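Side-chain contacts in malonyl CoA reductase (malonate semialdehyde-forming) (Sulfolobus tokodaii, PDB 2EP5), which probably catalyses the NADPH-dependent reduction of malonyl-CoA to 3-oxopropanoate and belongs to the aspartate-semialdehyde dehydrogenase family: residues Leu10-Met15 and Lys44-Ala49; Met23-Pro28 and Pro59-Asp64; Val105-Pro110 and Gly335-Thr340; Thr70-His75 and Val98-Ile103. One frame throughout, in Å; residues are numbered along the deposited sequence.

Contact 1: Leu10-Met15 and Lys44-Ala49; sequences LGSTGM and KKYKDA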
loop_
_atom_site.group_PDB
_atom_site.type_symbol
_atom_site.label_atom_id
_atom_site.label_comp_id
_atom_site.label_asym_id
_atom_site.label_seq_id
_atom_site.Cartn_x
_atom_site.Cartn_y
_atom_site.Cartn_z
ATOM N N LEU A 10 -6.335 21.523 24.454
ATOM C CA LEU A 10 -6.686 20.234 25.049
ATOM C C LEU A 10 -6.497 19.142 23.987
ATOM O O LEU A 10 -6.806 19.353 22.819
ATOM C CB LEU A 10 -8.140 20.251 25.530
ATOM C CG LEU A 10 -8.471 20.793 26.934
ATOM C CD1 LEU A 10 -7.640 22.029 27.273
ATOM C CD2 LEU A 10 -9.950 21.107 26.990
ATOM N N GLY A 11 -5.991 17.981 24.395
ATOM C CA GLY A 11 -5.759 16.913 23.442
ATOM C C GLY A 11 -4.798 17.407 22.372
ATOM O O GLY A 11 -5.126 17.417 21.187
ATOM N N SER A 12 -3.609 17.823 22.807
ATOM C CA SER A 12 -2.578 18.362 21.926
ATOM C C SER A 12 -1.621 17.300 21.401
ATOM O O SER A 12 -0.776 17.580 20.556
ATOM C CB SER A 12 -1.764 19.414 22.677
ATOM O OG SER A 12 -1.077 18.829 23.777
ATOM N N THR A 13 -1.766 16.085 21.908
ATOM C CA THR A 13 -0.906 14.963 21.542
ATOM C C THR A 13 -1.330 14.185 20.292
ATOM O O THR A 13 -0.489 13.600 19.608
ATOM C CB THR A 13 -0.788 14.012 22.758
ATOM O OG1 THR A 13 0.204 14.523 23.656
ATOM C CG2 THR A 13 -0.434 12.615 22.343
ATOM N N GLY A 14 -2.622 14.175 19.989
ATOM C CA GLY A 14 -3.089 13.448 18.821
ATOM C C GLY A 14 -2.706 14.098 17.503
ATOM O O GLY A 14 -1.965 15.082 17.484
ATOM N N MET A 15 -3.213 13.554 16.397
ATOM C CA MET A 15 -2.910 14.103 15.080
ATOM C C MET A 15 -3.443 15.519 14.910
ATOM O O MET A 15 -2.707 16.411 14.493
ATOM C CB MET A 15 -3.479 13.216 13.969
ATOM C CG MET A 15 -2.660 11.970 13.691
ATOM S SD MET A 15 -3.219 11.080 12.211
ATOM C CE MET A 15 -2.376 12.007 10.931
ATOM N N LYS A 44 5.390 17.098 32.468
ATOM C CA LYS A 44 6.483 16.894 31.529
ATOM C C LYS A 44 6.380 17.926 30.414
ATOM O O LYS A 44 5.312 18.495 30.183
ATOM C CB LYS A 44 6.411 15.492 30.913
ATOM C CG LYS A 44 6.407 14.333 31.902
ATOM C CD LYS A 44 7.712 14.210 32.672
ATOM C CE LYS A 44 7.784 12.863 33.395
ATOM N NZ LYS A 44 9.020 12.679 34.204
ATOM N N LYS A 45 7.494 18.173 29.730
ATOM C CA LYS A 45 7.506 19.125 28.622
ATOM C C LYS A 45 6.817 18.475 27.432
ATOM O O LYS A 45 6.825 17.253 27.293
ATOM C CB LYS A 45 8.943 19.503 28.238
ATOM C CG LYS A 45 9.627 20.441 29.219
ATOM C CD LYS A 45 11.056 20.731 28.798
ATOM C CE LYS A 45 11.672 21.833 29.649
ATOM N NZ LYS A 45 13.082 22.127 29.235
ATOM N N TYR A 46 6.224 19.296 26.575
ATOM C CA TYR A 46 5.530 18.791 25.402
ATOM C C TYR A 46 6.401 17.832 24.592
ATOM O O TYR A 46 5.932 16.781 24.150
ATOM C CB TYR A 46 5.081 19.954 24.513
ATOM C CG TYR A 46 4.257 19.521 23.323
ATOM C CD1 TYR A 46 2.959 19.024 23.487
ATOM C CD2 TYR A 46 4.781 19.578 22.029
ATOM C CE1 TYR A 46 2.206 18.592 22.393
ATOM C CE2 TYR A 46 4.038 19.150 20.931
ATOM C CZ TYR A 46 2.754 18.657 21.121
ATOM O OH TYR A 46 2.025 18.230 20.037
ATOM N N LYS A 47 7.670 18.186 24.403
ATOM C CA LYS A 47 8.574 17.345 23.625
ATOM C C LYS A 47 8.815 15.981 24.253
ATOM O O LYS A 47 9.147 15.025 23.563
ATOM C CB LYS A 47 9.915 18.045 23.421
ATOM C CG LYS A 47 10.753 18.151 24.680
ATOM C CD LYS A 47 11.988 18.999 24.438
ATOM C CE LYS A 47 12.868 19.062 25.680
ATOM N NZ LYS A 47 13.988 20.034 25.504
ATOM N N ASP A 48 8.633 15.883 25.563
ATOM C CA ASP A 48 8.862 14.618 26.245
ATOM C C ASP A 48 7.617 13.761 26.357
ATOM O O ASP A 48 7.695 12.607 26.771
ATOM C CB ASP A 48 9.432 14.862 27.648
ATOM C CG ASP A 48 10.856 15.402 27.619
ATOM O OD1 ASP A 48 11.699 14.821 26.907
ATOM O OD2 ASP A 48 11.136 16.401 28.312
ATOM N N ALA A 49 6.471 14.314 25.981
ATOM C CA ALA A 49 5.225 13.566 26.086
ATOM C C ALA A 49 4.632 13.188 24.742
ATOM O O ALA A 49 3.921 12.191 24.631
ATOM C CB ALA A 49 4.207 14.367 26.897
#
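Tyr46 reaches across to Ser12 with the far end of its ring, and the two residues form the one hydrogen bond between Leu10-Met15 and Lys44-Ala49. Leu10-Met15 runs from the end of strand 5-10 through the turn into helix 15-24. Its Gly-Ser-Thr-Gly sequence is the glycine-rich loop of a Rossmann domain, and Gly14 stands at the helix N-cap. Tyr46 OH donates to the backbone Ser12 O at 2.9 Å. The C=O...donor angle is 146° and the hydroxyl lies 33° out of the carbonyl plane. With CG anti to the backbone N (chi1 -176°), the Tyr46 ring extends from its short helix toward the loop and meets it at an edge: Ser12 O lies in the ring plane, and Ser12 OG sits near that plane, 3.6 Å from Tyr46 CE1. That hydroxyl is spent elsewhere, in a hydrogen bond to Ser36 O at the end of strand 30-36, while Val35 of the same strand packs against both Ser12 and Tyr46. A phenylalanine in place of Tyr46 would keep the ring edge but would probably leave Ser12 O without this donor and the loop with one tie fewer. Beside the tyrosine the packing thins: Thr13 OG1 comes no nearer than 4.5 Å to Ala49 O, and although the contact buries this hydroxyl, the model gives it no partner. The chemistry is thus that of a single phenol holding a backbone carbonyl, with the serine hydroxyl directed to another strand, which ties the glycine-rich loop to the segment beyond strand 30-36.

Contact 2: Met23-Pro28 and Pro59-Asp64; sequences MLAKHP and PEEVQD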
loop_
_atom_site.group_PDB
_atom_site.type_symbol
_atom_site.label_atom_id
_atom_site.label_comp_id
_atom_site.label_asym_id
_atom_site.label_seq_id
_atom_site.Cartn_x
_atom_site.Cartn_y
_atom_site.Cartn_z
ATOM N N MET A 23 0.398 24.883 13.528
ATOM C CA MET A 23 -0.213 26.076 12.950
ATOM C C MET A 23 -0.198 27.276 13.902
ATOM O O MET A 23 -0.158 28.425 13.458
ATOM C CB MET A 23 -1.652 25.766 12.517
ATOM C CG MET A 23 -1.752 24.778 11.352
ATOM S SD MET A 23 -3.457 24.339 10.920
ATOM C CE MET A 23 -4.034 25.864 10.183
ATOM N N LEU A 24 -0.232 27.005 15.204
ATOM C CA LEU A 24 -0.220 28.057 16.219
ATOM C C LEU A 24 1.196 28.525 16.567
ATOM O O LEU A 24 1.400 29.659 16.990
ATOM C CB LEU A 24 -0.903 27.562 17.498
ATOM C CG LEU A 24 -2.423 27.381 17.484
ATOM C CD1 LEU A 24 -2.864 26.684 18.760
ATOM C CD2 LEU A 24 -3.107 28.734 17.345
ATOM N N ALA A 25 2.174 27.646 16.392
ATOM C CA ALA A 25 3.549 27.988 16.710
ATOM C C ALA A 25 4.007 29.223 15.939
ATOM O O ALA A 25 4.928 29.928 16.360
ATOM C CB ALA A 25 4.457 26.811 16.398
ATOM N N LYS A 26 3.343 29.491 14.823
ATOM C CA LYS A 26 3.696 30.624 13.983
ATOM C C LYS A 26 2.523 31.581 13.730
ATOM O O LYS A 26 2.510 32.301 12.730
ATOM C CB LYS A 26 4.229 30.102 12.645
ATOM C CG LYS A 26 3.154 29.450 11.767
ATOM C CD LYS A 26 3.752 28.660 10.600
ATOM C CE LYS A 26 4.068 27.212 10.990
ATOM N NZ LYS A 26 5.031 27.077 12.125
ATOM N N HIS A 27 1.545 31.601 14.633
ATOM C CA HIS A 27 0.389 32.473 14.456
ATOM C C HIS A 27 0.666 33.927 14.844
ATOM O O HIS A 27 1.344 34.194 15.831
ATOM C CB HIS A 27 -0.801 31.963 15.266
ATOM C CG HIS A 27 -2.098 32.605 14.883
ATOM N ND1 HIS A 27 -3.017 31.989 14.060
ATOM C CD2 HIS A 27 -2.598 33.836 15.149
ATOM C CE1 HIS A 27 -4.024 32.813 13.835
ATOM N NE2 HIS A 27 -3.794 33.942 14.482
ATOM N N PRO A 28 0.136 34.885 14.062
ATOM C CA PRO A 28 0.298 36.327 14.291
ATOM C C PRO A 28 -0.077 36.814 15.700
ATOM O O PRO A 28 0.741 37.437 16.372
ATOM C CB PRO A 28 -0.595 36.948 13.218
ATOM C CG PRO A 28 -0.476 35.987 12.101
ATOM C CD PRO A 28 -0.566 34.641 12.785
ATOM N N PRO A 59 8.055 22.552 16.961
ATOM C CA PRO A 59 8.381 23.977 17.057
ATOM C C PRO A 59 9.012 24.306 18.406
ATOM O O PRO A 59 8.535 23.848 19.445
ATOM C CB PRO A 59 7.024 24.645 16.873
ATOM C CG PRO A 59 6.332 23.718 15.922
ATOM C CD PRO A 59 6.668 22.360 16.499
ATOM N N GLU A 60 10.085 25.094 18.388
ATOM C CA GLU A 60 10.759 25.474 19.625
ATOM C C GLU A 60 9.825 26.263 20.522
ATOM O O GLU A 60 9.915 26.197 21.745
ATOM C CB GLU A 60 12.004 26.313 19.334
ATOM C CG GLU A 60 13.188 25.524 18.809
ATOM C CD GLU A 60 14.493 26.294 18.934
ATOM O OE1 GLU A 60 14.917 26.579 20.076
ATOM O OE2 GLU A 60 15.093 26.615 17.890
ATOM N N GLU A 61 8.922 27.011 19.905
ATOM C CA GLU A 61 7.970 27.812 20.656
ATOM C C GLU A 61 6.991 26.952 21.454
ATOM O O GLU A 61 6.255 27.471 22.299
ATOM C CB GLU A 61 7.206 28.754 19.715
ATOM C CG GLU A 61 6.959 28.218 18.308
ATOM C CD GLU A 61 8.138 28.447 17.366
ATOM O OE1 GLU A 61 9.236 27.910 17.627
ATOM O OE2 GLU A 61 7.966 29.166 16.356
ATOM N N VAL A 62 6.992 25.641 21.208
ATOM C CA VAL A 62 6.083 24.741 21.918
ATOM C C VAL A 62 6.728 23.507 22.553
ATOM O O VAL A 62 6.172 22.926 23.487
ATOM C CB VAL A 62 4.940 24.253 20.990
ATOM C CG1 VAL A 62 4.213 25.443 20.386
ATOM C CG2 VAL A 62 5.500 23.363 19.891
ATOM N N GLN A 63 7.895 23.106 22.058
ATOM C CA GLN A 63 8.571 21.921 22.582
ATOM C C GLN A 63 8.747 21.899 24.097
ATOM O O GLN A 63 8.645 20.839 24.720
ATOM C CB GLN A 63 9.940 21.739 21.917
ATOM C CG GLN A 63 10.886 22.917 22.068
ATOM C CD GLN A 63 12.308 22.584 21.636
ATOM O OE1 GLN A 63 12.527 21.991 20.577
ATOM N NE2 GLN A 63 13.280 22.973 22.455
ATOM N N ASP A 64 9.009 23.057 24.693
ATOM C CA ASP A 64 9.208 23.109 26.137
ATOM C C ASP A 64 7.958 23.443 26.949
ATOM O O ASP A 64 7.994 23.417 28.180
ATOM C CB ASP A 64 10.339 24.086 26.481
ATOM C CG ASP A 64 11.713 23.560 26.076
ATOM O OD1 ASP A 64 12.050 22.416 26.449
ATOM O OD2 ASP A 64 12.459 24.291 25.391
#
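Ala25 presses its methyl group between Pro59 and Glu61, where the chain leaving helix 15-24 meets the short helix 60-63 at the edge of the Rossmann domain. A type I beta turn from Leu24 to His27 brings the methyl forward, closed by His27 N donating to Leu24 O. The tight part is small and apolar. Ala25 CB stands 3.4 Å from Pro59 CB and 3.6 Å from Pro59 CG, so the proline ring is met along one side, while the aliphatic Glu61 CG closes in on Ala25 CB at 3.4 Å. Val62 CG1 comes up more distantly, 4.2 Å from Ala25 CB, and joins this patch to the inner layer by packing on Leu32 of strand 30-36; Pro59 leans on Trp52. The other part of the contact is the exposed one, carried by Glu61 and Lys26. The glutamate is bent at chi2 (-84°), which folds its carboxylate back over the turn and places Glu61 OE2 3.1 Å from Ala25 O. Both atoms are acceptors, so no hydrogen bond can be read there, and the exact placing of the carboxylate is doubtful. Lys26 NZ remains 5.6 Å from Glu61 OE2: the opposite charges may steady each other from a distance but do not touch, and the amine has a weak hydrogen bond to Lys22 O instead. No hydrogen bond therefore links the two segments, and their fit rests on carbon. At the start of the weakly bonded helix 60-63, Pro59 O accepts from both Val62 N and Gln63 N.

Contact 3: Val105-Pro110 and Gly335-Thr340; sequences VSNASP and GITILT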
loop_
_atom_site.group_PDB
_atom_site.type_symbol
_atom_site.label_atom_id
_atom_site.label_comp_id
_atom_site.label_asym_id
_atom_site.label_seq_id
_atom_site.Cartn_x
_atom_site.Cartn_y
_atom_site.Cartn_z
ATOM N N VAL A 105 -13.575 26.448 22.547
ATOM C CA VAL A 105 -13.825 26.221 21.120
ATOM C C VAL A 105 -13.281 24.812 20.875
ATOM O O VAL A 105 -12.069 24.572 20.955
ATOM C CB VAL A 105 -13.069 27.223 20.223
ATOM C CG1 VAL A 105 -13.421 26.976 18.759
ATOM C CG2 VAL A 105 -13.428 28.646 20.608
ATOM N N SER A 106 -14.182 23.883 20.577
ATOM C CA SER A 106 -13.806 22.488 20.409
ATOM C C SER A 106 -14.262 21.800 19.130
ATOM O O SER A 106 -15.339 22.103 18.600
ATOM C CB SER A 106 -14.333 21.704 21.615
ATOM O OG SER A 106 -14.415 20.323 21.339
ATOM N N ASN A 107 -13.442 20.873 18.628
ATOM C CA ASN A 107 -13.830 20.137 17.434
ATOM C C ASN A 107 -14.255 18.709 17.767
ATOM O O ASN A 107 -14.419 17.878 16.880
ATOM C CB ASN A 107 -12.731 20.174 16.340
ATOM C CG ASN A 107 -11.342 19.750 16.836
ATOM O OD1 ASN A 107 -10.344 20.417 16.535
ATOM N ND2 ASN A 107 -11.266 18.643 17.563
ATOM N N ALA A 108 -14.448 18.433 19.054
ATOM C CA ALA A 108 -14.905 17.112 19.500
ATOM C C ALA A 108 -16.428 17.091 19.363
ATOM O O ALA A 108 -17.082 18.118 19.520
ATOM C CB ALA A 108 -14.505 16.870 20.945
ATOM N N SER A 109 -16.984 15.916 19.094
ATOM C CA SER A 109 -18.427 15.745 18.880
ATOM C C SER A 109 -19.461 16.149 19.952
ATOM O O SER A 109 -20.536 16.646 19.611
ATOM C CB SER A 109 -18.693 14.301 18.461
ATOM O OG SER A 109 -18.289 13.417 19.480
ATOM N N PRO A 110 -19.173 15.933 21.247
ATOM C CA PRO A 110 -20.167 16.316 22.263
ATOM C C PRO A 110 -20.688 17.757 22.145
ATOM O O PRO A 110 -19.911 18.693 21.952
ATOM C CB PRO A 110 -19.425 16.071 23.575
ATOM C CG PRO A 110 -18.544 14.896 23.232
ATOM C CD PRO A 110 -18.001 15.302 21.875
ATOM N N GLY A 335 -7.478 23.578 11.292
ATOM C CA GLY A 335 -7.673 24.865 10.661
ATOM C C GLY A 335 -9.003 25.549 10.905
ATOM O O GLY A 335 -9.038 26.773 11.035
ATOM N N ILE A 336 -10.104 24.800 10.967
ATOM C CA ILE A 336 -11.389 25.467 11.187
ATOM C C ILE A 336 -11.579 25.934 12.625
ATOM O O ILE A 336 -12.282 26.905 12.866
ATOM C CB ILE A 336 -12.603 24.591 10.785
ATOM C CG1 ILE A 336 -12.481 23.202 11.388
ATOM C CG2 ILE A 336 -12.724 24.543 9.288
ATOM C CD1 ILE A 336 -13.739 22.405 11.262
ATOM N N THR A 337 -10.956 25.246 13.573
ATOM C CA THR A 337 -11.062 25.641 14.970
ATOM C C THR A 337 -10.320 26.964 15.147
ATOM O O THR A 337 -10.821 27.905 15.760
ATOM C CB THR A 337 -10.428 24.596 15.898
ATOM O OG1 THR A 337 -11.154 23.371 15.798
ATOM C CG2 THR A 337 -10.451 25.080 17.349
ATOM N N ILE A 338 -9.116 27.023 14.594
ATOM C CA ILE A 338 -8.290 28.217 14.685
ATOM C C ILE A 338 -8.957 29.351 13.910
ATOM O O ILE A 338 -8.951 30.506 14.348
ATOM C CB ILE A 338 -6.865 27.920 14.131
ATOM C CG1 ILE A 338 -6.140 26.961 15.083
ATOM C CG2 ILE A 338 -6.075 29.210 13.950
ATOM C CD1 ILE A 338 -4.832 26.406 14.535
ATOM N N LEU A 339 -9.544 29.018 12.764
ATOM C CA LEU A 339 -10.213 30.018 11.937
ATOM C C LEU A 339 -11.453 30.524 12.672
ATOM O O LEU A 339 -11.839 31.691 12.545
ATOM C CB LEU A 339 -10.635 29.417 10.587
ATOM C CG LEU A 339 -10.557 30.310 9.340
ATOM C CD1 LEU A 339 -11.693 29.950 8.402
ATOM C CD2 LEU A 339 -10.639 31.776 9.695
ATOM N N THR A 340 -12.083 29.639 13.438
ATOM C CA THR A 340 -13.272 30.015 14.187
ATOM C C THR A 340 -12.893 31.045 15.236
ATOM O O THR A 340 -13.616 32.017 15.440
ATOM C CB THR A 340 -13.929 28.788 14.860
ATOM O OG1 THR A 340 -14.358 27.867 13.848
ATOM C CG2 THR A 340 -15.142 29.215 15.688
#
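Asn107 and Thr337 cross at about a right angle, their polar ends meeting where the loop after strand 103-106 passes the helix 334-347. Asn107 CG lies between its own backbone N and carbonyl carbon (chi1 52°), which raises the amide toward the helix and sets Asn107 OD1 3.2 Å from Thr337 OG1. Whether the threonine proton goes to this oxygen is not settled, since Asn148 OD1 and the helix carbonyl Ala333 O also lie within its hydrogen-bonding reach. The other branch of the threonine does apolar work: with Thr337 CG2 anti to the backbone N, the methyl is turned to the strand and meets Val105 CG1 at 3.8 Å, the two side chains sliding past each other in opposite directions. One helical turn on, Thr340 CG2 touches the same valine methyl more loosely, 4.2 Å from Val105 CG1. Both threonines thus show methyls to the valine, and both hydroxyls have Asn148 as a partner. Within the loop, Ser106 OG accepts from Ala108 N at 3.0 Å in an ST turn. Asn107 is about 8 Å, side chain to side chain, from Cys151, predicted to carry the acyl-thioester intermediate. In the fold, the C-terminal helix 334-347 returns to the Rossmann domain as in relatives of the family, lying over the end of strand 103-106 beside helix 15-24, whose Val16 touches Asn107 and whose Met20 touches Thr337, with helix 122-125 against Thr340.

Contact 4: Thr70-His75 and Val98-Ile103; sequences TNYEDH and VKNGKI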
loop_
_atom_site.group_PDB
_atom_site.type_symbol
_atom_site.label_atom_id
_atom_site.label_comp_id
_atom_site.label_asym_id
_atom_site.label_seq_id
_atom_site.Cartn_x
_atom_site.Cartn_y
_atom_site.Cartn_z
ATOM N N THR A 70 -6.549 19.028 32.380
ATOM C CA THR A 70 -7.703 19.522 31.640
ATOM C C THR A 70 -8.653 20.282 32.575
ATOM O O THR A 70 -9.740 20.688 32.170
ATOM C CB THR A 70 -8.463 18.345 30.992
ATOM O OG1 THR A 70 -8.812 17.386 31.999
ATOM C CG2 THR A 70 -7.592 17.664 29.957
ATOM N N ASN A 71 -8.222 20.485 33.818
ATOM C CA ASN A 71 -9.043 21.162 34.815
ATOM C C ASN A 71 -8.974 22.686 34.809
ATOM O O ASN A 71 -7.965 23.278 34.432
ATOM C CB ASN A 71 -8.700 20.616 36.201
ATOM C CG ASN A 71 -9.039 19.139 36.337
ATOM O OD1 ASN A 71 -8.271 18.359 36.908
ATOM N ND2 ASN A 71 -10.198 18.748 35.814
ATOM N N TYR A 72 -10.071 23.308 35.233
ATOM C CA TYR A 72 -10.197 24.760 35.280
ATOM C C TYR A 72 -8.997 25.509 35.858
ATOM O O TYR A 72 -8.516 26.467 35.260
ATOM C CB TYR A 72 -11.443 25.147 36.073
ATOM C CG TYR A 72 -11.555 26.637 36.302
ATOM C CD1 TYR A 72 -11.761 27.510 35.236
ATOM C CD2 TYR A 72 -11.414 27.176 37.572
ATOM C CE1 TYR A 72 -11.821 28.889 35.432
ATOM C CE2 TYR A 72 -11.471 28.551 37.782
ATOM C CZ TYR A 72 -11.672 29.405 36.707
ATOM O OH TYR A 72 -11.699 30.773 36.905
ATOM N N GLU A 73 -8.529 25.086 37.027
ATOM C CA GLU A 73 -7.393 25.745 37.670
ATOM C C GLU A 73 -6.187 25.958 36.752
ATOM O O GLU A 73 -5.504 26.971 36.856
ATOM C CB GLU A 73 -6.952 24.966 38.918
ATOM C CG GLU A 73 -7.928 25.042 40.085
ATOM C CD GLU A 73 -8.222 26.470 40.512
ATOM O OE1 GLU A 73 -7.270 27.209 40.834
ATOM O OE2 GLU A 73 -9.407 26.863 40.531
ATOM N N ASP A 74 -5.921 25.013 35.853
ATOM C CA ASP A 74 -4.774 25.150 34.956
ATOM C C ASP A 74 -5.011 26.025 33.729
ATOM O O ASP A 74 -4.113 26.195 32.909
ATOM C CB ASP A 74 -4.288 23.777 34.492
ATOM C CG ASP A 74 -3.563 23.018 35.578
ATOM O OD1 ASP A 74 -2.739 23.638 36.285
ATOM O OD2 ASP A 74 -3.803 21.801 35.715
ATOM N N HIS A 75 -6.206 26.585 33.595
ATOM C CA HIS A 75 -6.491 27.420 32.437
ATOM C C HIS A 75 -7.113 28.761 32.796
ATOM O O HIS A 75 -7.725 29.416 31.952
ATOM C CB HIS A 75 -7.410 26.673 31.471
ATOM C CG HIS A 75 -6.834 25.388 30.962
ATOM N ND1 HIS A 75 -6.800 24.233 31.717
ATOM C CD2 HIS A 75 -6.240 25.084 29.784
ATOM C CE1 HIS A 75 -6.208 23.276 31.026
ATOM N NE2 HIS A 75 -5.859 23.766 29.849
ATOM N N VAL A 98 -16.436 25.223 30.879
ATOM C CA VAL A 98 -17.434 26.225 30.522
ATOM C C VAL A 98 -18.257 26.644 31.739
ATOM O O VAL A 98 -18.673 27.797 31.841
ATOM C CB VAL A 98 -18.381 25.700 29.418
ATOM C CG1 VAL A 98 -19.577 26.634 29.253
ATOM C CG2 VAL A 98 -17.628 25.607 28.108
ATOM N N LYS A 99 -18.496 25.710 32.654
ATOM C CA LYS A 99 -19.248 26.026 33.863
ATOM C C LYS A 99 -18.426 26.963 34.750
ATOM O O LYS A 99 -18.975 27.790 35.476
ATOM C CB LYS A 99 -19.583 24.755 34.642
ATOM C CG LYS A 99 -20.762 23.976 34.100
ATOM C CD LYS A 99 -21.058 22.781 34.991
ATOM C CE LYS A 99 -22.301 22.032 34.535
ATOM N NZ LYS A 99 -22.594 20.882 35.437
ATOM N N ASN A 100 -17.105 26.828 34.689
ATOM C CA ASN A 100 -16.232 27.675 35.488
ATOM C C ASN A 100 -15.954 29.008 34.817
ATOM O O ASN A 100 -15.146 29.787 35.306
ATOM C CB ASN A 100 -14.916 26.959 35.785
ATOM C CG ASN A 100 -15.036 25.977 36.929
ATOM O OD1 ASN A 100 -15.282 26.371 38.070
ATOM N ND2 ASN A 100 -14.871 24.695 36.634
ATOM N N GLY A 101 -16.616 29.266 33.694
ATOM C CA GLY A 101 -16.433 30.534 33.007
ATOM C C GLY A 101 -15.468 30.589 31.832
ATOM O O GLY A 101 -15.278 31.650 31.241
ATOM N N LYS A 102 -14.854 29.469 31.480
ATOM C CA LYS A 102 -13.912 29.453 30.361
ATOM C C LYS A 102 -14.598 29.515 29.003
ATOM O O LYS A 102 -15.706 28.999 28.838
ATOM C CB LYS A 102 -13.055 28.184 30.405
ATOM C CG LYS A 102 -12.110 28.091 31.594
ATOM C CD LYS A 102 -10.800 28.834 31.356
ATOM C CE LYS A 102 -10.988 30.329 31.227
ATOM N NZ LYS A 102 -9.693 31.003 30.981
ATOM N N ILE A 103 -13.944 30.167 28.043
ATOM C CA ILE A 103 -14.454 30.230 26.673
ATOM C C ILE A 103 -13.795 29.032 25.966
ATOM O O ILE A 103 -12.568 28.977 25.833
ATOM C CB ILE A 103 -14.023 31.517 25.946
ATOM C CG1 ILE A 103 -14.681 32.739 26.597
ATOM C CG2 ILE A 103 -14.405 31.424 24.473
ATOM C CD1 ILE A 103 -14.317 34.050 25.939
#
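Lys102 NZ is gripped by two backbone carbonyls, His75 O across the contact at 2.7 Å and Val78 O a little farther along the same loop. The bond to His75 O lies in the carbonyl plane, with a C=O...donor angle of 157°. The backbone N of Lys102 takes part in the Schellman motif that ends helix 87-99, with Gly101 at its C-prime position, in the beta-alpha-beta crossover leading from strand 80-83 to strand 103-106 of the Rossmann sheet. Bent at both chi2 and chi3, the Lys102 chain curls back to the loop instead of running out, and the two carbonyl dipoles are likely to stabilise the ammonium group. On the way Lys102 CG lies in the plane of the Tyr72 ring, 3.7 Å from Tyr72 CD1. One face of that ring is taken by Asn100: its CB makes a CH-pi contact 3.5 Å from the Tyr72 ring centroid, and its amide stacks over the ring with the planes 18° apart. Tyr72, its CG anti to the backbone N (chi1 173°), thus meets the helix end with a face and the lysine stem with an edge. Were Tyr72 a serine, the Asn100 amide would probably lose its stacking surface and a gap would open beside the Lys102 stem. The loop itself is pinned by Asn71 O, which takes His75 ND1 (3.1 Å) and Asp74 N from opposite faces of its plane.

Overall arrangement
Contact 3 is the buried one, close to the centre of the chain; the centres of contacts 1, 2 and 4 lie over 20 Å from the centre of the chain and these contacts are only partly buried, all within the NAD-binding domain. Contacts 1 and 2 are neighbours, joined by a probable hydrogen bond from Lys47 N to Gln63 O and the Lys45-Asp64 salt bridge; contact 1 lies at the start of helix 15-24 and contact 2 at its far end. That helix also links contact 2 to contact 3, where Met23 and Leu24 pack on Ile338. Contact 4 touches contact 1 through Leu10 and His75. Chemically, contacts 1 and 4 rest on side-chain donors to backbone carbonyls, to which contact 4 adds a tyrosine face stacked on an asparagine, contact 2 on carbon, and contact 3 on threonines with both characters.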